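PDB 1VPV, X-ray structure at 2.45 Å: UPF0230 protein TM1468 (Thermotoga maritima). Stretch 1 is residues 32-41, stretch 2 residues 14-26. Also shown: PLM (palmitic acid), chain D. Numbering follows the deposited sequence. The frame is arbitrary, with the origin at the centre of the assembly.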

# COMPACT_ATOMS: atom_id res chain seq x y z
N LYS A 32 4.14 -15.12 -7.82
CA LYS A 32 3.30 -15.19 -8.99
C LYS A 32 3.64 -14.06 -10.01
O LYS A 32 3.65 -14.31 -11.21
CB LYS A 32 1.84 -15.13 -8.54
CG LYS A 32 0.78 -15.12 -9.63
CD LYS A 32 -0.60 -15.41 -8.99
CE LYS A 32 -1.76 -14.73 -9.73
NZ LYS A 32 -1.82 -15.10 -11.17
N TYR A 33 3.90 -12.84 -9.52
CA TYR A 33 4.30 -11.72 -10.38
C TYR A 33 5.77 -11.31 -10.20
O TYR A 33 6.19 -10.24 -10.70
CB TYR A 33 3.37 -10.50 -10.15
CG TYR A 33 1.94 -10.80 -10.49
CD1 TYR A 33 1.56 -11.10 -11.80
CD2 TYR A 33 0.97 -10.84 -9.51
CE1 TYR A 33 0.23 -11.40 -12.11
CE2 TYR A 33 -0.34 -11.14 -9.81
CZ TYR A 33 -0.71 -11.41 -11.11
OH TYR A 33 -2.02 -11.70 -11.40
N ASP A 34 6.55 -12.17 -9.53
CA ASP A 34 7.99 -11.90 -9.26
C ASP A 34 8.20 -10.46 -8.68
O ASP A 34 8.91 -9.60 -9.24
CB ASP A 34 8.84 -12.17 -10.51
CG ASP A 34 10.35 -12.19 -10.20
OD1 ASP A 34 10.69 -12.29 -9.00
OD2 ASP A 34 11.19 -12.12 -11.13
N ILE A 35 7.51 -10.21 -7.57
CA ILE A 35 7.60 -8.97 -6.86
C ILE A 35 8.23 -9.27 -5.48
O ILE A 35 7.78 -10.16 -4.78
CB ILE A 35 6.21 -8.35 -6.67
CG1 ILE A 35 5.57 -7.97 -8.00
CG2 ILE A 35 6.28 -7.13 -5.74
CD1 ILE A 35 4.10 -7.66 -7.89
N ASP A 36 9.26 -8.50 -5.13
CA ASP A 36 9.93 -8.59 -3.86
C ASP A 36 9.51 -7.41 -3.02
O ASP A 36 9.09 -6.37 -3.55
CB ASP A 36 11.43 -8.52 -4.12
CG ASP A 36 12.29 -9.08 -2.99
OD1 ASP A 36 11.74 -9.54 -1.95
OD2 ASP A 36 13.53 -9.03 -3.15
N SER A 37 9.65 -7.57 -1.71
CA SER A 37 9.30 -6.56 -0.73
C SER A 37 10.54 -6.15 0.09
O SER A 37 11.21 -7.01 0.66
CB SER A 37 8.21 -7.10 0.20
OG SER A 37 7.63 -6.05 0.94
N ILE A 38 10.87 -4.86 0.13
CA ILE A 38 11.99 -4.39 0.94
C ILE A 38 11.46 -3.82 2.26
O ILE A 38 10.60 -2.97 2.24
CB ILE A 38 12.92 -3.37 0.21
CG1 ILE A 38 14.03 -2.92 1.15
CG2 ILE A 38 12.14 -2.16 -0.33
CD1 ILE A 38 15.09 -2.09 0.45
N PRO A 39 11.96 -4.33 3.40
CA PRO A 39 11.41 -3.90 4.69
C PRO A 39 11.74 -2.45 5.08
O PRO A 39 12.89 -2.02 4.97
CB PRO A 39 12.06 -4.86 5.71
CG PRO A 39 12.84 -5.85 4.93
CD PRO A 39 13.04 -5.33 3.55
N LEU A 40 10.74 -1.73 5.55
CA LEU A 40 11.01 -0.58 6.38
C LEU A 40 11.15 -1.07 7.84
O LEU A 40 11.03 -2.27 8.12
CB LEU A 40 9.89 0.47 6.26
CG LEU A 40 9.97 1.42 5.08
CD1 LEU A 40 9.66 0.70 3.75
CD2 LEU A 40 9.03 2.59 5.28
N TYR A 41 11.40 -0.14 8.74
CA TYR A 41 11.68 -0.46 10.14
C TYR A 41 10.69 0.16 11.12
O TYR A 41 10.13 1.24 10.90
CB TYR A 41 13.09 -0.03 10.51
CG TYR A 41 14.14 -0.62 9.62
CD1 TYR A 41 14.60 -1.92 9.83
CD2 TYR A 41 14.71 0.13 8.59
CE1 TYR A 41 15.57 -2.48 9.01
CE2 TYR A 41 15.72 -0.42 7.77
CZ TYR A 41 16.13 -1.72 7.99
OH TYR A 41 17.10 -2.26 7.18
C1 PLM D . 8.53 5.78 6.96
O1 PLM D . 9.29 6.27 6.08
O2 PLM D . 8.83 5.80 8.20
C2 PLM D . 7.24 5.14 6.50
C3 PLM D . 6.05 6.06 6.73
C4 PLM D . 4.76 5.34 6.39
C5 PLM D . 3.58 6.25 6.70
C6 PLM D . 2.25 5.61 6.40
C7 PLM D . 1.08 6.54 6.64
C8 PLM D . -0.23 5.76 6.73
C9 PLM D . -0.70 5.31 5.36
CA PLM D . -1.96 4.46 5.44
CB PLM D . -2.48 4.16 4.04
CC PLM D . -3.56 3.07 4.11
CD PLM D . -4.24 2.85 2.75
CE PLM D . -5.15 1.63 2.75
CF PLM D . -5.97 1.50 1.48
CG PLM D . -5.19 0.82 0.34
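Stretch 2, residues 14-26: KVKILVDSTADVP

The shortest polar contact between the two stretches is a salt bridge, K16 NZ to D34 OD1 at 2.6 Å, made where stretch 1 has not yet become a strand. D34 has positive phi and psi (48/57), a left-handed turn just before the strand begins at I35, and its chi1 is t. K16 points its CA-to-CB bond sideways, yet with chi1 t, chi2 p and the last two angles t its chain bends over to bring the ammonium to the carboxylate. On the way it passes D36, with K16 CE 3.8 Å from D36 CB, so the same lysine gives both charge and packing.

Beyond this point the backbone takes over. Residues 15-20 of stretch 2 form a strand that runs parallel to strand 35-38, their axes approaching to 4.6 Å with a signed crossing angle of -33°. The register pairs I35 with I17, D36 with L18, S37 with V19 and I38 with D20, with CA atoms 4.6 to 5.1 Å apart. As is usual for parallel strands, one residue bonds to the two neighbours of its partner: D36 N donates to I17 O at 3.0 Å, and V19 N donates to D36 O at 2.9 Å. The next step repeats the pattern, I38 N giving to V19 O at 2.9 Å, while S21 N reaches I38 O at 2.8 Å in a bond that is weak because its angle has closed to 130°. Between these rungs the CA hydrogens fill in, as from I35 CA to I17 O and from S37 CA to V19 O, each 3.3 Å.

Past the strand, stretch 2 turns into a short 3-10 segment, 21-23, and a side chain replaces the backbone as acceptor: L40 N donates to S21 OG at 3.0 Å, nearly straight at 173°. Water 1 sits beside the turn: it donates to D20 O (3.2 Å), accepts from V25 N (3.1 Å) and hydrogen-bonds S37 OG (2.9 Å), linking S37 to the turned chain.

The packing follows the alternation of the strands. On the face of I35, S37, I17 and V19, I35 CG1 lies 3.9 Å from I17 CG2, and I35 CG2 lies 4.1 Å from V19 CG2. The two isoleucines share rotamers, chi1 m and chi2 t. V25 returns to this face after the turn, its CG2 4.4 Å from I35 CG2. On the other face, L18 sends CD1 to 4.0 Å from I38 CB and 3.8 Å from D36 CB, spanning two positions of the partner strand. L40 then points toward stretch 2, setting CD1 3.6 Å from D20 CB and CD2 3.7 Å from T22 CG2; the same CD2 meets palmitic acid, 3.3 Å from PLM C2. The rule to be read here is a salt bridge at the entry, a regular parallel ladder in the middle, and a serine at the exit.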

# COMPACT_ATOMS: atom_id res chain seq x y z
N LYS A 14 14.71 -9.23 -18.70
CA LYS A 14 14.16 -9.79 -17.48
C LYS A 14 14.13 -8.71 -16.42
O LYS A 14 15.17 -8.11 -16.08
CB LYS A 14 15.02 -10.97 -17.01
CG LYS A 14 14.90 -12.26 -17.89
CD LYS A 14 15.66 -13.44 -17.27
CE LYS A 14 17.14 -13.18 -17.26
NZ LYS A 14 17.97 -14.41 -17.17
N VAL A 15 12.94 -8.46 -15.89
CA VAL A 15 12.72 -7.34 -14.97
C VAL A 15 12.27 -7.77 -13.57
O VAL A 15 11.26 -8.44 -13.42
CB VAL A 15 11.65 -6.38 -15.53
CG1 VAL A 15 11.55 -5.13 -14.68
CG2 VAL A 15 11.99 -5.99 -16.95
N LYS A 16 13.02 -7.36 -12.55
CA LYS A 16 12.58 -7.51 -11.15
C LYS A 16 11.69 -6.35 -10.77
O LYS A 16 11.98 -5.21 -11.15
CB LYS A 16 13.77 -7.48 -10.19
CG LYS A 16 13.40 -7.87 -8.77
CD LYS A 16 13.38 -9.41 -8.63
CE LYS A 16 12.51 -9.85 -7.49
NZ LYS A 16 12.52 -11.33 -7.45
N ILE A 17 10.64 -6.63 -10.01
CA ILE A 17 9.82 -5.56 -9.46
C ILE A 17 10.02 -5.58 -7.95
O ILE A 17 9.92 -6.61 -7.31
CB ILE A 17 8.34 -5.75 -9.81
CG1 ILE A 17 8.13 -5.59 -11.31
CG2 ILE A 17 7.46 -4.75 -9.05
CD1 ILE A 17 6.73 -6.01 -11.82
N LEU A 18 10.33 -4.42 -7.40
CA LEU A 18 10.48 -4.28 -5.96
C LEU A 18 9.45 -3.28 -5.44
O LEU A 18 9.32 -2.18 -5.98
CB LEU A 18 11.89 -3.79 -5.65
CG LEU A 18 12.21 -3.58 -4.18
CD1 LEU A 18 12.29 -4.89 -3.47
CD2 LEU A 18 13.54 -2.83 -4.10
N VAL A 19 8.70 -3.65 -4.41
CA VAL A 19 7.92 -2.64 -3.65
C VAL A 19 8.52 -2.62 -2.24
O VAL A 19 9.30 -3.48 -1.87
CB VAL A 19 6.41 -2.95 -3.60
CG1 VAL A 19 5.81 -3.06 -5.04
CG2 VAL A 19 6.13 -4.24 -2.80
N ASP A 20 8.16 -1.61 -1.47
CA ASP A 20 8.55 -1.53 -0.09
C ASP A 20 7.47 -2.17 0.79
O ASP A 20 6.37 -2.45 0.31
CB ASP A 20 8.84 -0.09 0.29
CG ASP A 20 7.61 0.79 0.28
OD1 ASP A 20 6.69 0.58 1.13
OD2 ASP A 20 7.59 1.71 -0.57
N SER A 21 7.81 -2.43 2.06
CA SER A 21 6.91 -3.18 2.94
C SER A 21 5.56 -2.48 3.19
O SER A 21 4.57 -3.12 3.52
CB SER A 21 7.57 -3.45 4.28
OG SER A 21 7.90 -2.23 4.89
N THR A 22 5.54 -1.16 3.02
CA THR A 22 4.30 -0.39 3.12
C THR A 22 3.32 -0.62 1.96
O THR A 22 2.23 -0.10 2.01
CB THR A 22 4.56 1.14 3.21
OG1 THR A 22 4.90 1.65 1.93
CG2 THR A 22 5.69 1.43 4.14
N ALA A 23 3.72 -1.35 0.94
CA ALA A 23 2.81 -1.79 -0.12
C ALA A 23 1.83 -2.89 0.31
O ALA A 23 0.83 -3.13 -0.40
CB ALA A 23 3.60 -2.26 -1.38
N ASP A 24 2.12 -3.57 1.43
CA ASP A 24 1.25 -4.63 1.96
C ASP A 24 0.85 -5.58 0.82
O ASP A 24 -0.33 -5.87 0.62
CB ASP A 24 -0.00 -4.02 2.60
CG ASP A 24 0.31 -3.08 3.76
OD1 ASP A 24 1.37 -3.24 4.40
OD2 ASP A 24 -0.55 -2.18 4.04
N VAL A 25 1.85 -6.03 0.08
CA VAL A 25 1.65 -6.86 -1.10
C VAL A 25 1.09 -8.24 -0.72
O VAL A 25 1.57 -8.86 0.24
CB VAL A 25 2.98 -7.02 -1.94
CG1 VAL A 25 4.03 -7.83 -1.19
CG2 VAL A 25 2.69 -7.63 -3.32
N PRO A 26 0.06 -8.72 -1.46
CA PRO A 26 -0.52 -10.03 -1.09
C PRO A 26 0.53 -11.11 -1.13
O PRO A 26 1.40 -11.08 -2.01
CB PRO A 26 -1.60 -10.25 -2.15
CG PRO A 26 -1.95 -8.82 -2.62
CD PRO A 26 -0.63 -8.11 -2.61
O HOH W 1 4.84 -5.24 0.62